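Local coordinates for protein acyl-CoA dehydrogenase (Bacillus subtilis, PDB 5LNX) that catalyses the FAD-dependent dehydrogenation of saturated acyl-CoA thioesters to 2,3-dehydroacyl-CoA, passing the electrons to an acceptor, at residues D[82-87]-D[155-160]; D[86-91]-D[116-121]; D[31-36]-D[201-206]. All blocks are in the same frame, centred on the assembly; numbering follows the deposited sequence.

The three contacts join the helical N-terminal domain to the beta-rich middle domain beside the flavin. Interactions 1 and 2 share helix 79-90 and, with it, Ser-86 and Val-87; their centres lie about 6 Å apart. Asn-157 ND2 of interaction 1 bonds to Gly-119 O of interaction 2 at 2.9 Å. Interaction 3 is centred about 11 Å from interaction 1 and about 17 Å from interaction 2, and in sequence its ends, 31-36 and 201-206, enclose both others. Phe-35 reaches back to Ile-84, Ala-160 and Leu-118, so side chains from all three meet. Thr-156, Phe-121 and Leu-202, one from each contact, belong to the same FAD pocket.

Interaction 1: residues D[82-87]-D[155-160]. With FAD (flavin-adenine dinucleotide), chain S.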
loop_
_atom_site.group_PDB
_atom_site.type_symbol
_atom_site.label_atom_id
_atom_site.label_comp_id
_atom_site.label_asym_id
_atom_site.label_seq_id
_atom_site.Cartn_x
_atom_site.Cartn_y
_atom_site.Cartn_z
ATOM N N GLY D 82 -20.270 -6.825 -19.470
ATOM C CA GLY D 82 -20.636 -5.696 -18.627
ATOM C C GLY D 82 -20.328 -4.354 -19.281
ATOM O O GLY D 82 -21.134 -3.435 -19.278
ATOM N N VAL D 83 -19.138 -4.245 -19.833
ATOM C CA VAL D 83 -18.742 -3.020 -20.507
ATOM C C VAL D 83 -19.491 -2.801 -21.808
ATOM O O VAL D 83 -19.759 -1.657 -22.165
ATOM C CB VAL D 83 -17.239 -2.927 -20.784
ATOM C CG1 VAL D 83 -16.780 -3.989 -21.760
ATOM C CG2 VAL D 83 -16.885 -1.529 -21.313
ATOM N N ILE D 84 -19.720 -3.885 -22.550
ATOM C CA ILE D 84 -20.464 -3.811 -23.816
ATOM C C ILE D 84 -21.824 -3.225 -23.536
ATOM O O ILE D 84 -22.290 -2.330 -24.233
ATOM C CB ILE D 84 -20.664 -5.193 -24.469
ATOM C CG1 ILE D 84 -19.359 -5.697 -25.084
ATOM C CG2 ILE D 84 -21.740 -5.121 -25.541
ATOM C CD1 ILE D 84 -19.381 -7.169 -25.432
ATOM N N LEU D 85 -22.471 -3.753 -22.518
ATOM C CA LEU D 85 -23.749 -3.199 -22.086
ATOM C C LEU D 85 -23.609 -1.745 -21.622
ATOM O O LEU D 85 -24.439 -0.889 -21.937
ATOM C CB LEU D 85 -24.356 -4.029 -20.953
ATOM C CG LEU D 85 -25.716 -3.532 -20.450
ATOM C CD1 LEU D 85 -26.682 -3.282 -21.591
ATOM C CD2 LEU D 85 -26.322 -4.524 -19.468
ATOM N N SER D 86 -22.566 -1.495 -20.850
ATOM C CA SER D 86 -22.375 -0.200 -20.188
ATOM C C SER D 86 -22.174 0.929 -21.211
ATOM O O SER D 86 -22.711 2.027 -21.065
ATOM C CB SER D 86 -21.167 -0.257 -19.231
ATOM O OG SER D 86 -21.175 0.831 -18.324
ATOM N N VAL D 87 -21.316 0.658 -22.186
ATOM C CA VAL D 87 -21.038 1.599 -23.253
ATOM C C VAL D 87 -22.317 1.816 -24.052
ATOM O O VAL D 87 -22.740 2.956 -24.273
ATOM C CB VAL D 87 -19.893 1.105 -24.165
ATOM C CG1 VAL D 87 -19.900 1.839 -25.492
ATOM C CG2 VAL D 87 -18.549 1.307 -23.470
ATOM N N ILE D 155 -11.990 1.678 -29.741
ATOM C CA ILE D 155 -13.450 1.912 -29.689
ATOM C C ILE D 155 -14.226 0.652 -29.325
ATOM O O ILE D 155 -14.316 -0.305 -30.100
ATOM C CB ILE D 155 -14.003 2.479 -31.008
ATOM C CG1 ILE D 155 -13.272 3.773 -31.395
ATOM C CG2 ILE D 155 -15.489 2.744 -30.888
ATOM C CD1 ILE D 155 -13.278 4.829 -30.315
ATOM N N THR D 156 -14.772 0.649 -28.118
ATOM C CA THR D 156 -15.511 -0.514 -27.632
ATOM C C THR D 156 -16.684 -0.682 -28.580
ATOM O O THR D 156 -17.144 0.294 -29.166
ATOM C CB THR D 156 -16.044 -0.318 -26.193
ATOM O OG1 THR D 156 -14.954 -0.098 -25.290
ATOM C CG2 THR D 156 -16.820 -1.536 -25.734
ATOM N N ASN D 157 -17.133 -1.923 -28.729
ATOM C CA ASN D 157 -18.292 -2.266 -29.570
ATOM C C ASN D 157 -18.039 -2.018 -31.074
ATOM O O ASN D 157 -18.959 -1.959 -31.895
ATOM C CB ASN D 157 -19.567 -1.584 -29.045
ATOM C CG ASN D 157 -20.087 -2.234 -27.758
ATOM O OD1 ASN D 157 -19.485 -3.173 -27.232
ATOM N ND2 ASN D 157 -21.177 -1.695 -27.219
ATOM N N GLY D 158 -16.754 -1.998 -31.417
ATOM C CA GLY D 158 -16.291 -1.682 -32.761
ATOM C C GLY D 158 -16.499 -2.790 -33.776
ATOM O O GLY D 158 -15.906 -3.855 -33.681
ATOM N N GLY D 159 -17.363 -2.526 -34.752
ATOM C CA GLY D 159 -17.663 -3.490 -35.820
ATOM C C GLY D 159 -18.939 -4.268 -35.547
ATOM O O GLY D 159 -19.519 -4.876 -36.455
ATOM N N ALA D 160 -19.320 -4.326 -34.276
ATOM C CA ALA D 160 -20.606 -4.888 -33.864
ATOM C C ALA D 160 -21.620 -3.771 -33.904
ATOM O O ALA D 160 -22.812 -3.996 -34.080
ATOM C CB ALA D 160 -20.518 -5.472 -32.450
HETATM P PA FAD S . -2.929 8.745 -22.132
HETATM O O1A FAD S . -4.236 9.437 -21.780
HETATM O O2A FAD S . -1.882 9.347 -23.011
HETATM O O5B FAD S . -2.235 8.477 -20.704
HETATM C C5B FAD S . -1.063 7.704 -20.494
HETATM C C4B FAD S . -0.859 7.667 -18.981
HETATM O O4B FAD S . -0.502 8.974 -18.601
HETATM C C3B FAD S . -2.126 7.301 -18.223
HETATM O O3B FAD S . -1.824 6.569 -17.029
HETATM C C2B FAD S . -2.716 8.622 -17.821
HETATM O O2B FAD S . -3.255 8.551 -16.513
HETATM C C1B FAD S . -1.508 9.502 -17.764
HETATM N N9A FAD S . -1.714 10.907 -18.083
HETATM C C8A FAD S . -1.685 11.518 -19.289
HETATM N N7A FAD S . -1.828 12.870 -19.126
HETATM C C5A FAD S . -1.959 13.107 -17.795
HETATM C C6A FAD S . -2.116 14.256 -16.899
HETATM N N6A FAD S . -2.213 15.508 -17.370
HETATM N N1A FAD S . -2.146 14.032 -15.567
HETATM C C2A FAD S . -2.041 12.820 -15.002
HETATM N N3A FAD S . -1.899 11.729 -15.760
HETATM C C4A FAD S . -1.843 11.808 -17.115
HETATM N N1 FAD S . -12.263 5.450 -26.005
HETATM C C2 FAD S . -13.474 5.877 -26.435
HETATM O O2 FAD S . -13.550 7.030 -26.880
HETATM N N3 FAD S . -14.594 5.124 -26.395
HETATM C C4 FAD S . -14.582 3.870 -25.928
HETATM O O4 FAD S . -15.623 3.169 -25.897
HETATM C C4X FAD S . -13.291 3.327 -25.460
HETATM N N5 FAD S . -13.207 2.068 -24.979
HETATM C C5X FAD S . -12.019 1.565 -24.572
HETATM C C6 FAD S . -11.985 0.254 -24.174
HETATM C C7 FAD S . -10.827 -0.319 -23.711
HETATM C C7M FAD S . -10.946 -1.730 -23.193
HETATM C C8 FAD S . -9.578 0.490 -23.708
HETATM C C8M FAD S . -8.257 -0.047 -23.225
HETATM C C9 FAD S . -9.604 1.791 -24.145
HETATM C C9A FAD S . -10.779 2.382 -24.592
HETATM N N10 FAD S . -10.831 3.717 -25.110
HETATM C C10 FAD S . -12.093 4.210 -25.524
HETATM C "C1'" FAD S . -9.656 4.601 -25.095
HETATM C "C2'" FAD S . -9.419 5.084 -23.645
HETATM O "O2'" FAD S . -10.465 5.921 -23.118
HETATM C "C3'" FAD S . -8.066 5.770 -23.523
HETATM O "O3'" FAD S . -7.062 4.758 -23.479
HETATM C "C4'" FAD S . -8.009 6.679 -22.304
HETATM O "O4'" FAD S . -8.899 7.791 -22.504
HETATM C "C5'" FAD S . -6.574 7.171 -21.989
HETATM O "O5'" FAD S . -5.849 7.767 -23.067
HETATM P P FAD S . -4.514 7.105 -23.734
HETATM O O1P FAD S . -3.963 7.988 -24.839
HETATM O O2P FAD S . -4.801 5.663 -24.057
HETATM O O3P FAD S . -3.292 7.268 -22.689
#
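A buried helix-to-turn contact, held by one side-chain-to-backbone hydrogen bond and a small apolar patch, joins helix 79-90 of the N-terminal domain to the end of strand 145-156 in the middle domain. Asn-157 follows that strand in a type II turn running from Ile-155 to Gly-158. Its ND2 donates to Ile-84 O at 3.2 Å, nearly straight at 166°, and the acceptor lies close to the amide plane. The same nitrogen also bonds to Gly-119 O, so two backbone carbonyls hold the amide. On its other branch, OD1 rests against the Ile-84 side chain, 3.3 Å from CG1, with CG2 almost as near. An alanine in place of Asn-157 would probably leave both carbonyls without this donor and open a gap beside Ile-84.

Thr-156 divides its branches between protein and cofactor. Its chi1 of -60° puts OG1 beside the backbone N, toward the flavin, and leaves CG2 anti to that N, where it meets Val-87 CG2 at 4.0 Å, with Val-83 CG2 slightly farther away. OG1 donates to flavin N5 at 2.8 Å; the Thr-156 N bond to flavin O4 is weak, at 3.5 Å. This places the helix directly behind a flavin-binding residue. A threonine hydroxyl at N5 on the middle-domain strand is characteristic of the flavin site in acyl-CoA dehydrogenases.

Interaction 2: residues D[86-91]-D[116-121]; sequences SVHTSV and DHLGAF
The backbones come closest where His-88, near the end of helix 79-90, faces Gly-119, their CA atoms 4.4 Å apart; farther on, Val-91 and Phe-121 are separated by 5.7 Å between CA atoms. Gly-119 begins strand 119-120, one of the two outermost strands within this chain of a mixed sheet, running parallel to strand 163-169. The contact therefore sets the end of an N-terminal-domain helix against an edge of the middle-domain sheet of the acyl-CoA dehydrogenase fold. A CB at Gly-119 would point at the helix, toward His-88 O, consistent with glycine at this close approach.

With CG anti to the backbone N, the His-88 ring is carried across to the chain leading into the strand. ND1 accepts a weak hydrogen bond from Gly-119 N, 3.3 Å long and bent to 136° at the hydrogen. CE1 lies 3.3 Å from His-117 O, which sits at the ring edge close to its plane. Leu-118 brings its CD1 methyl to ND1 obliquely, while NE2 has weak bonds to Met-49 O and Leu-112 O. Weak hydrogen bonds thus engage both nitrogens of this buried ring.

Val-87 adds its CG1 methyl, which approaches Gly-119 O and the Ala-120 backbone. The second close meeting is between Val-91 and Phe-121, whose side chains cross at about a right angle. Phe-121 lines the FAD pocket, and its ring also meets Phe-167 with the planes at about 70°; Leu-237 of helix 229-265 touches it too. Val-91 CG2 packs on Phe-121 CB, and Val-91 CB stands over the ring face in a CH-pi contact, 3.8 Å from the Phe-121 centroid and 29° off its normal.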
loop_
_atom_site.group_PDB
_atom_site.type_symbol
_atom_site.label_atom_id
_atom_site.label_comp_id
_atom_site.label_asym_id
_atom_site.label_seq_id
_atom_site.Cartn_x
_atom_site.Cartn_y
_atom_site.Cartn_z
ATOM N N SER D 86 -22.566 -1.495 -20.850
ATOM C CA SER D 86 -22.375 -0.200 -20.188
ATOM C C SER D 86 -22.174 0.929 -21.211
ATOM O O SER D 86 -22.711 2.027 -21.065
ATOM C CB SER D 86 -21.167 -0.257 -19.231
ATOM O OG SER D 86 -21.175 0.831 -18.324
ATOM N N VAL D 87 -21.316 0.658 -22.186
ATOM C CA VAL D 87 -21.038 1.599 -23.253
ATOM C C VAL D 87 -22.317 1.816 -24.052
ATOM O O VAL D 87 -22.740 2.956 -24.273
ATOM C CB VAL D 87 -19.893 1.105 -24.165
ATOM C CG1 VAL D 87 -19.900 1.839 -25.492
ATOM C CG2 VAL D 87 -18.549 1.307 -23.470
ATOM N N HIS D 88 -22.921 0.712 -24.473
ATOM C CA HIS D 88 -24.123 0.740 -25.329
ATOM C C HIS D 88 -25.103 1.771 -24.825
ATOM O O HIS D 88 -25.578 2.624 -25.576
ATOM C CB HIS D 88 -24.772 -0.655 -25.389
ATOM C CG HIS D 88 -26.195 -0.664 -25.851
ATOM N ND1 HIS D 88 -26.550 -0.906 -27.157
ATOM C CD2 HIS D 88 -27.360 -0.532 -25.167
ATOM C CE1 HIS D 88 -27.867 -0.868 -27.275
ATOM N NE2 HIS D 88 -28.384 -0.653 -26.078
ATOM N N THR D 89 -25.407 1.683 -23.542
ATOM C CA THR D 89 -26.455 2.516 -22.922
ATOM C C THR D 89 -26.051 3.918 -22.541
ATOM O O THR D 89 -26.710 4.876 -22.911
ATOM C CB THR D 89 -26.943 1.861 -21.630
ATOM O OG1 THR D 89 -27.132 0.467 -21.884
ATOM C CG2 THR D 89 -28.225 2.501 -21.124
ATOM N N SER D 90 -24.972 4.002 -21.772
ATOM C CA SER D 90 -24.584 5.198 -21.052
ATOM C C SER D 90 -23.943 6.256 -21.975
ATOM O O SER D 90 -24.001 7.465 -21.720
ATOM C CB SER D 90 -23.593 4.764 -19.983
ATOM O OG SER D 90 -22.377 4.362 -20.591
ATOM N N VAL D 91 -23.238 5.771 -22.986
ATOM C CA VAL D 91 -22.551 6.645 -23.950
ATOM C C VAL D 91 -22.871 6.363 -25.435
ATOM O O VAL D 91 -22.554 7.178 -26.297
ATOM C CB VAL D 91 -21.033 6.619 -23.731
ATOM C CG1 VAL D 91 -20.705 7.173 -22.352
ATOM C CG2 VAL D 91 -20.462 5.221 -23.919
ATOM N N ASP D 116 -32.016 -4.556 -31.005
ATOM C CA ASP D 116 -31.909 -4.735 -32.474
ATOM C C ASP D 116 -30.715 -3.969 -33.049
ATOM O O ASP D 116 -30.094 -4.413 -34.009
ATOM C CB ASP D 116 -33.181 -4.264 -33.189
ATOM C CG ASP D 116 -33.118 -4.489 -34.704
ATOM O OD1 ASP D 116 -32.950 -5.655 -35.141
ATOM O OD2 ASP D 116 -33.222 -3.496 -35.455
ATOM N N HIS D 117 -30.412 -2.829 -32.425
ATOM C CA HIS D 117 -29.210 -2.043 -32.712
ATOM C C HIS D 117 -28.289 -1.877 -31.515
ATOM O O HIS D 117 -28.738 -1.746 -30.381
ATOM C CB HIS D 117 -29.588 -0.650 -33.177
ATOM C CG HIS D 117 -29.878 -0.550 -34.638
ATOM N ND1 HIS D 117 -30.077 0.660 -35.261
ATOM C CD2 HIS D 117 -29.970 -1.493 -35.601
ATOM C CE1 HIS D 117 -30.313 0.457 -36.546
ATOM N NE2 HIS D 117 -30.244 -0.842 -36.779
ATOM N N LEU D 118 -26.996 -1.871 -31.806
ATOM C CA LEU D 118 -25.935 -1.763 -30.805
ATOM C C LEU D 118 -25.155 -0.443 -30.930
ATOM O O LEU D 118 -24.813 0.009 -32.038
ATOM C CB LEU D 118 -24.941 -2.921 -30.940
ATOM C CG LEU D 118 -23.831 -2.956 -29.872
ATOM C CD1 LEU D 118 -24.369 -3.508 -28.565
ATOM C CD2 LEU D 118 -22.612 -3.749 -30.341
ATOM N N GLY D 119 -24.779 0.093 -29.772
ATOM C CA GLY D 119 -24.282 1.453 -29.629
ATOM C C GLY D 119 -22.796 1.515 -29.312
ATOM O O GLY D 119 -22.246 0.646 -28.642
ATOM N N ALA D 120 -22.170 2.605 -29.743
ATOM C CA ALA D 120 -20.748 2.809 -29.556
ATOM C C ALA D 120 -20.523 4.303 -29.300
ATOM O O ALA D 120 -21.421 5.095 -29.536
ATOM C CB ALA D 120 -20.002 2.403 -30.800
ATOM N N PHE D 121 -19.292 4.669 -28.932
ATOM C CA PHE D 121 -18.960 6.037 -28.394
ATOM C C PHE D 121 -17.870 6.915 -28.976
ATOM O O PHE D 121 -17.820 8.118 -28.705
ATOM C CB PHE D 121 -18.878 5.953 -26.864
ATOM C CG PHE D 121 -18.505 7.235 -26.186
ATOM C CD1 PHE D 121 -19.391 8.305 -26.162
ATOM C CD2 PHE D 121 -17.283 7.352 -25.527
ATOM C CE1 PHE D 121 -19.078 9.460 -25.472
ATOM C CE2 PHE D 121 -16.952 8.521 -24.856
ATOM C CZ PHE D 121 -17.855 9.576 -24.825
#

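Interaction 3: residues D[31-36]-D[201-206]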
loop_
_atom_site.group_PDB
_atom_site.type_symbol
_atom_site.label_atom_id
_atom_site.label_comp_id
_atom_site.label_asym_id
_atom_site.label_seq_id
_atom_site.Cartn_x
_atom_site.Cartn_y
_atom_site.Cartn_z
ATOM N N LYS D 31 -12.480 -18.150 -24.830
ATOM C CA LYS D 31 -11.794 -19.138 -25.661
ATOM C C LYS D 31 -11.661 -18.639 -27.075
ATOM O O LYS D 31 -10.612 -18.775 -27.694
ATOM C CB LYS D 31 -12.564 -20.442 -25.653
ATOM N N THR D 32 -12.745 -18.081 -27.582
ATOM C CA THR D 32 -12.860 -17.675 -28.982
ATOM C C THR D 32 -12.343 -16.245 -29.221
ATOM O O THR D 32 -11.796 -15.947 -30.276
ATOM C CB THR D 32 -14.341 -17.757 -29.442
ATOM O OG1 THR D 32 -15.080 -16.658 -28.871
ATOM N N ASP D 33 -12.557 -15.368 -28.241
ATOM C CA ASP D 33 -12.339 -13.900 -28.367
ATOM C C ASP D 33 -13.307 -13.277 -29.376
ATOM O O ASP D 33 -13.028 -12.217 -29.935
ATOM C CB ASP D 33 -10.884 -13.564 -28.737
ATOM C CG ASP D 33 -10.475 -12.123 -28.374
ATOM O OD1 ASP D 33 -10.372 -11.311 -29.311
ATOM O OD2 ASP D 33 -10.208 -11.809 -27.188
ATOM N N GLU D 34 -14.463 -13.916 -29.568
ATOM C CA GLU D 34 -15.483 -13.436 -30.505
ATOM C C GLU D 34 -16.669 -12.783 -29.817
ATOM O O GLU D 34 -17.254 -13.327 -28.878
ATOM C CB GLU D 34 -15.973 -14.563 -31.416
ATOM C CG GLU D 34 -14.849 -15.227 -32.196
ATOM C CD GLU D 34 -15.348 -16.216 -33.225
ATOM O OE1 GLU D 34 -16.508 -16.688 -33.101
ATOM O OE2 GLU D 34 -14.573 -16.531 -34.156
ATOM N N PHE D 35 -17.007 -11.596 -30.305
ATOM C CA PHE D 35 -18.138 -10.813 -29.801
ATOM C C PHE D 35 -19.384 -11.713 -29.728
ATOM O O PHE D 35 -19.633 -12.479 -30.655
ATOM C CB PHE D 35 -18.400 -9.600 -30.732
ATOM C CG PHE D 35 -19.536 -8.711 -30.284
ATOM C CD1 PHE D 35 -19.333 -7.688 -29.387
ATOM C CD2 PHE D 35 -20.794 -8.917 -30.773
ATOM C CE1 PHE D 35 -20.378 -6.892 -28.976
ATOM C CE2 PHE D 35 -21.848 -8.131 -30.380
ATOM C CZ PHE D 35 -21.642 -7.112 -29.485
ATOM N N PRO D 36 -20.164 -11.633 -28.632
ATOM C CA PRO D 36 -21.219 -12.593 -28.394
ATOM C C PRO D 36 -22.533 -12.155 -29.017
ATOM O O PRO D 36 -23.510 -11.875 -28.315
ATOM C CB PRO D 36 -21.312 -12.586 -26.874
ATOM C CG PRO D 36 -21.002 -11.172 -26.494
ATOM C CD PRO D 36 -20.211 -10.560 -27.620
ATOM N N GLY D 201 -7.085 -8.319 -22.010
ATOM C CA GLY D 201 -8.347 -8.880 -21.492
ATOM C C GLY D 201 -9.621 -8.311 -22.108
ATOM O O GLY D 201 -9.644 -7.948 -23.275
ATOM N N LEU D 202 -10.701 -8.272 -21.334
ATOM C CA LEU D 202 -12.054 -8.124 -21.893
ATOM C C LEU D 202 -12.148 -8.895 -23.211
ATOM O O LEU D 202 -12.394 -8.325 -24.286
ATOM C CB LEU D 202 -12.399 -6.655 -22.124
ATOM C CG LEU D 202 -12.416 -5.743 -20.891
ATOM C CD1 LEU D 202 -13.016 -4.398 -21.250
ATOM C CD2 LEU D 202 -13.188 -6.339 -19.717
ATOM N N TYR D 203 -11.889 -10.191 -23.126
ATOM C CA TYR D 203 -12.072 -11.083 -24.270
ATOM C C TYR D 203 -13.608 -11.228 -24.490
ATOM O O TYR D 203 -14.329 -11.086 -23.538
ATOM C CB TYR D 203 -11.499 -12.467 -23.933
ATOM C CG TYR D 203 -9.991 -12.656 -24.117
ATOM C CD1 TYR D 203 -9.103 -11.594 -24.025
ATOM C CD2 TYR D 203 -9.458 -13.920 -24.359
ATOM C CE1 TYR D 203 -7.739 -11.780 -24.192
ATOM C CE2 TYR D 203 -8.095 -14.118 -24.517
ATOM C CZ TYR D 203 -7.236 -13.044 -24.432
ATOM O OH TYR D 203 -5.876 -13.229 -24.591
ATOM N N GLY D 204 -14.163 -11.418 -25.688
ATOM C CA GLY D 204 -14.122 -10.486 -26.792
ATOM C C GLY D 204 -15.213 -9.389 -26.813
ATOM O O GLY D 204 -16.313 -9.386 -27.492
ATOM N N SER D 205 -14.884 -8.397 -26.039
ATOM C CA SER D 205 -15.441 -7.079 -26.282
ATOM C C SER D 205 -14.680 -6.450 -27.465
ATOM O O SER D 205 -13.554 -6.015 -27.301
ATOM C CB SER D 205 -15.351 -6.193 -25.052
ATOM O OG SER D 205 -15.680 -4.862 -25.417
ATOM N N ASN D 206 -15.248 -6.493 -28.663
ATOM C CA ASN D 206 -14.607 -5.874 -29.857
ATOM C C ASN D 206 -14.122 -4.469 -29.563
ATOM O O ASN D 206 -14.911 -3.594 -29.252
ATOM C CB ASN D 206 -15.605 -5.794 -31.020
ATOM C CG ASN D 206 -15.545 -7.007 -31.940
ATOM O OD1 ASN D 206 -15.024 -8.059 -31.582
ATOM N ND2 ASN D 206 -16.146 -6.876 -33.114
#
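Asp-33 sets one carboxylate oxygen, OD2, over one face of the Tyr-203 ring, 3.2 Å from Tyr-203 CG and 3.4 Å from CD1. The oxygen is offset toward the rim, and the carboxylate and ring planes stand 90° apart, so the group stands upright on the ring. With CG anti to the backbone N, chi1 -158°, the carboxylate is carried toward Tyr-203. Tyr-203 also has a cation-pi partner in Arg-352, whose positive charge would probably make the ring a less unfavourable neighbour for the carboxylate.

The backbones come together beside this pair, with Asp-33 and Gly-204 CA atoms 4.2 Å apart. Asp-33 has positive phi as the chain leaves helix 9-32, and an ST turn marks the exit: Thr-32 OG1 accepts from Glu-34 N at 2.9 Å. A CB on Gly-204 would point at Asp-33 O and come too close to it, consistent with a glycine where the backbones approach. Gly-204 O in turn receives a CA-H...O contact from Phe-35 CA, 3.3 Å long with 145° at the hydrogen.

Farther along, Asn-206 OD1 lies 3.8 Å from Phe-35 CB, whereas its ND2 bonds to Gly-158 O. The Phe-35 ring meets Phe-37 edge-to-face and touches Ile-84 of helix 79-90. Tyr-203 packs on Lys-343 of the second subunit, and the adjoining Leu-202 contacts both Tyr-341 of that subunit and FAD. The contact thus joins the loop between N-terminal helices 9-32 and 37-45 to the middle-domain loop entering strand 207-212, an interdomain junction of the acyl-CoA dehydrogenase fold, next to the pocket residue Leu-202.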